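Local coordinates for putative hydrolase (Bacteroides ovatus, PDB 4HBS), which is a putative hydrolase of unconfirmed activity, built as a five-bladed beta-propeller and probably related to the beta-fructosidase group of glycoside-processing enzymes, at residues A[64-69]-A[163-168]. Residues are numbered along the deposited sequence; the frame is centred on the assembly and turned at random.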
ATOM      1  N   THR A  64       6.927   3.215  -4.944  1.00 46.04           N
ATOM      2  CA  THR A  64       8.033   4.044  -4.500  1.00 46.44           C
ATOM      3  C   THR A  64       8.809   4.415  -5.734  1.00 51.66           C
ATOM      4  O   THR A  64       9.528   3.567  -6.277  1.00 51.93           O
ATOM      5  CB  THR A  64       8.902   3.302  -3.459  1.00 54.45           C
ATOM      6  OG1 THR A  64       8.189   3.220  -2.231  1.00 58.38           O
ATOM      7  CG2 THR A  64      10.254   3.986  -3.201  1.00 52.96           C
ATOM      8  N   GLY A  65       8.642   5.655  -6.199  1.00 48.24           N
ATOM      9  CA  GLY A  65       9.390   6.149  -7.345  1.00 49.41           C
ATOM     10  C   GLY A  65      10.873   6.084  -7.036  1.00 55.71           C
ATOM     11  O   GLY A  65      11.273   6.381  -5.899  1.00 56.18           O
ATOM     12  N   LEU A  66      11.691   5.611  -8.006  1.00 52.80           N
ATOM     13  CA  LEU A  66      13.137   5.469  -7.823  1.00 53.58           C
ATOM     14  C   LEU A  66      13.878   6.593  -8.538  1.00 60.79           C
ATOM     15  O   LEU A  66      13.297   7.254  -9.403  1.00 61.70           O
ATOM     16  CB  LEU A  66      13.605   4.096  -8.333  1.00 53.06           C
ATOM     17  CG  LEU A  66      13.004   2.884  -7.617  1.00 54.97           C
ATOM     18  CD1 LEU A  66      13.474   1.613  -8.242  1.00 54.85           C
ATOM     19  CD2 LEU A  66      13.331   2.899  -6.152  1.00 54.70           C
ATOM     20  N   PRO A  67      15.165   6.841  -8.213  1.00 59.06           N
ATOM     21  CA  PRO A  67      15.883   7.949  -8.881  1.00 60.47           C
ATOM     22  C   PRO A  67      16.251   7.703 -10.360  1.00 64.80           C
ATOM     23  O   PRO A  67      16.599   8.662 -11.047  1.00 66.11           O
ATOM     24  CB  PRO A  67      17.155   8.113  -8.031  1.00 63.24           C
ATOM     25  CG  PRO A  67      16.951   7.268  -6.828  1.00 66.47           C
ATOM     26  CD  PRO A  67      16.033   6.180  -7.216  1.00 60.40           C
ATOM     27  N   ASP A  68      16.178   6.441 -10.847  1.00 59.76           N
ATOM     28  CA  ASP A  68      16.515   6.096 -12.240  1.00 59.98           C
ATOM     29  C   ASP A  68      15.283   6.127 -13.181  1.00 62.20           C
ATOM     30  O   ASP A  68      15.401   5.716 -14.335  1.00 62.62           O
ATOM     31  CB  ASP A  68      17.207   4.712 -12.307  1.00 61.85           C
ATOM     32  CG  ASP A  68      16.527   3.604 -11.516  1.00 69.89           C
ATOM     33  OD1 ASP A  68      15.284   3.471 -11.623  1.00 67.90           O
ATOM     34  OD2 ASP A  68      17.227   2.918 -10.738  1.00 76.13           O
ATOM     35  N   GLY A  69      14.132   6.606 -12.694  1.00 56.59           N
ATOM     36  CA  GLY A  69      12.917   6.699 -13.490  1.00 55.48           C
ATOM     37  C   GLY A  69      11.975   5.523 -13.346  1.00 58.37           C
ATOM     38  O   GLY A  69      10.842   5.596 -13.828  1.00 57.77           O
ATOM     39  N   ALA A 163       8.761   2.672   1.931  1.00 48.63           N
ATOM     40  CA  ALA A 163      10.199   2.698   1.676  1.00 49.67           C
ATOM     41  C   ALA A 163      10.637   4.054   1.170  1.00 55.56           C
ATOM     42  O   ALA A 163       9.829   4.792   0.580  1.00 55.58           O
ATOM     43  CB  ALA A 163      10.563   1.628   0.666  1.00 49.98           C
ATOM     44  N   THR A 164      11.924   4.386   1.415  1.00 52.32           N
ATOM     45  CA  THR A 164      12.540   5.653   1.008  1.00 53.56           C
ATOM     46  C   THR A 164      13.878   5.384   0.360  1.00 59.91           C
ATOM     47  O   THR A 164      14.432   4.293   0.519  1.00 59.62           O
ATOM     48  CB  THR A 164      12.723   6.613   2.218  1.00 61.86           C
ATOM     49  OG1 THR A 164      13.204   7.878   1.754  1.00 71.13           O
ATOM     50  CG2 THR A 164      13.672   6.057   3.304  1.00 56.96           C
ATOM     51  N   ILE A 165      14.412   6.402  -0.343  1.00 57.35           N
ATOM     52  CA  ILE A 165      15.729   6.344  -0.965  1.00 58.00           C
ATOM     53  C   ILE A 165      16.699   7.133  -0.089  1.00 62.73           C
ATOM     54  O   ILE A 165      16.404   8.264   0.318  1.00 62.19           O
ATOM     55  CB  ILE A 165      15.723   6.876  -2.429  1.00 61.39           C
ATOM     56  CG1 ILE A 165      14.522   6.317  -3.263  1.00 60.26           C
ATOM     57  CG2 ILE A 165      17.053   6.572  -3.110  1.00 62.16           C
ATOM     58  CD1 ILE A 165      14.549   4.846  -3.526  1.00 66.99           C
ATOM     59  N   TYR A 166      17.838   6.519   0.223  1.00 60.50           N
ATOM     60  CA  TYR A 166      18.900   7.136   1.008  1.00 62.10           C
ATOM     61  C   TYR A 166      20.234   6.589   0.495  1.00 67.74           C
ATOM     62  O   TYR A 166      20.400   5.365   0.461  1.00 67.03           O
ATOM     63  CB  TYR A 166      18.702   6.849   2.505  1.00 62.92           C
ATOM     64  CG  TYR A 166      19.766   7.467   3.389  1.00 67.28           C
ATOM     65  CD1 TYR A 166      19.829   8.843   3.579  1.00 70.66           C
ATOM     66  CD2 TYR A 166      20.719   6.678   4.021  1.00 68.97           C
ATOM     67  CE1 TYR A 166      20.817   9.420   4.382  1.00 73.30           C
ATOM     68  CE2 TYR A 166      21.722   7.243   4.810  1.00 72.00           C
ATOM     69  CZ  TYR A 166      21.780   8.619   4.975  1.00 80.68           C
ATOM     70  OH  TYR A 166      22.739   9.190   5.793  1.00 83.79           O
ATOM     71  N   ASN A 167      21.156   7.489   0.045  1.00 65.68           N
ATOM     72  CA  ASN A 167      22.489   7.152  -0.485  1.00 67.10           C
ATOM     73  C   ASN A 167      22.388   6.147  -1.651  1.00 69.59           C
ATOM     74  O   ASN A 167      23.042   5.099  -1.631  1.00 69.27           O
ATOM     75  CB  ASN A 167      23.428   6.622   0.640  1.00 69.86           C
ATOM     76  CG  ASN A 167      24.034   7.696   1.526  1.00 97.83           C
ATOM     77  OD1 ASN A 167      23.837   8.912   1.334  1.00 90.42           O
ATOM     78  ND2 ASN A 167      24.836   7.265   2.496  1.00 91.91           N
ATOM     79  N   ASN A 168      21.564   6.494  -2.670  1.00 64.97           N
ATOM     80  CA  ASN A 168      21.284   5.681  -3.875  1.00 64.11           C
ATOM     81  C   ASN A 168      21.048   4.191  -3.508  1.00 66.09           C
ATOM     82  O   ASN A 168      21.663   3.268  -4.071  1.00 66.70           O
ATOM     83  CB  ASN A 168      22.397   5.833  -4.943  1.00 66.47           C
ATOM     84  CG  ASN A 168      21.945   5.424  -6.354  1.00 76.99           C
ATOM     85  OD1 ASN A 168      20.857   5.821  -6.836  1.00 71.30           O
ATOM     86  ND2 ASN A 168      22.761   4.624  -7.054  1.00 56.41           N
TER
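Ile165 holds CG1 anti to its own carbonyl carbon (chi1 -46°), which leaves CG2 anti to the backbone N. A chi2 of -66° then turns CD1 to where it meets Leu66, while CG2 is left for Pro67. Leu66 makes its contact through the CD2 branch. The two side chains meet at about a right angle, with Leu66 CD2 3.5 Å from Ile165 CD1. Pro67 and Ile165 approach tip to tip, with Pro67 CG 3.8 Å from Ile165 CG2. Pro67 CD also lies 4.2 Å from Ile165 CD1, so the isoleucine touches the ring with both of its methyls. At the margin of the contact, the side chains of Pro67 and Asn168 cross obliquely. At the other end, Thr64 OG1 lies 3.6 Å from Ala163 O, a polar approach without a hydrogen bond.

The segments come from the ends of strands 60-65 and 156-165. Each is the first strand and an edge strand of its own four-stranded antiparallel sheet, so the contact joins two blades of the propeller. Residues 66-69 form a type I turn that leads into strand 71-75. Outside the two segments, Leu66 also touches Tyr207 and Met208, and Ile165 touches Met170. An alanine in place of Ile165 would probably leave Leu66 CD2 and Pro67 CG without their apolar partners and open a gap between the blades here.

No hydrogen bond spans the two segments. The blade edges are held together here by apolar side-chain contact, not by shared backbone pairing.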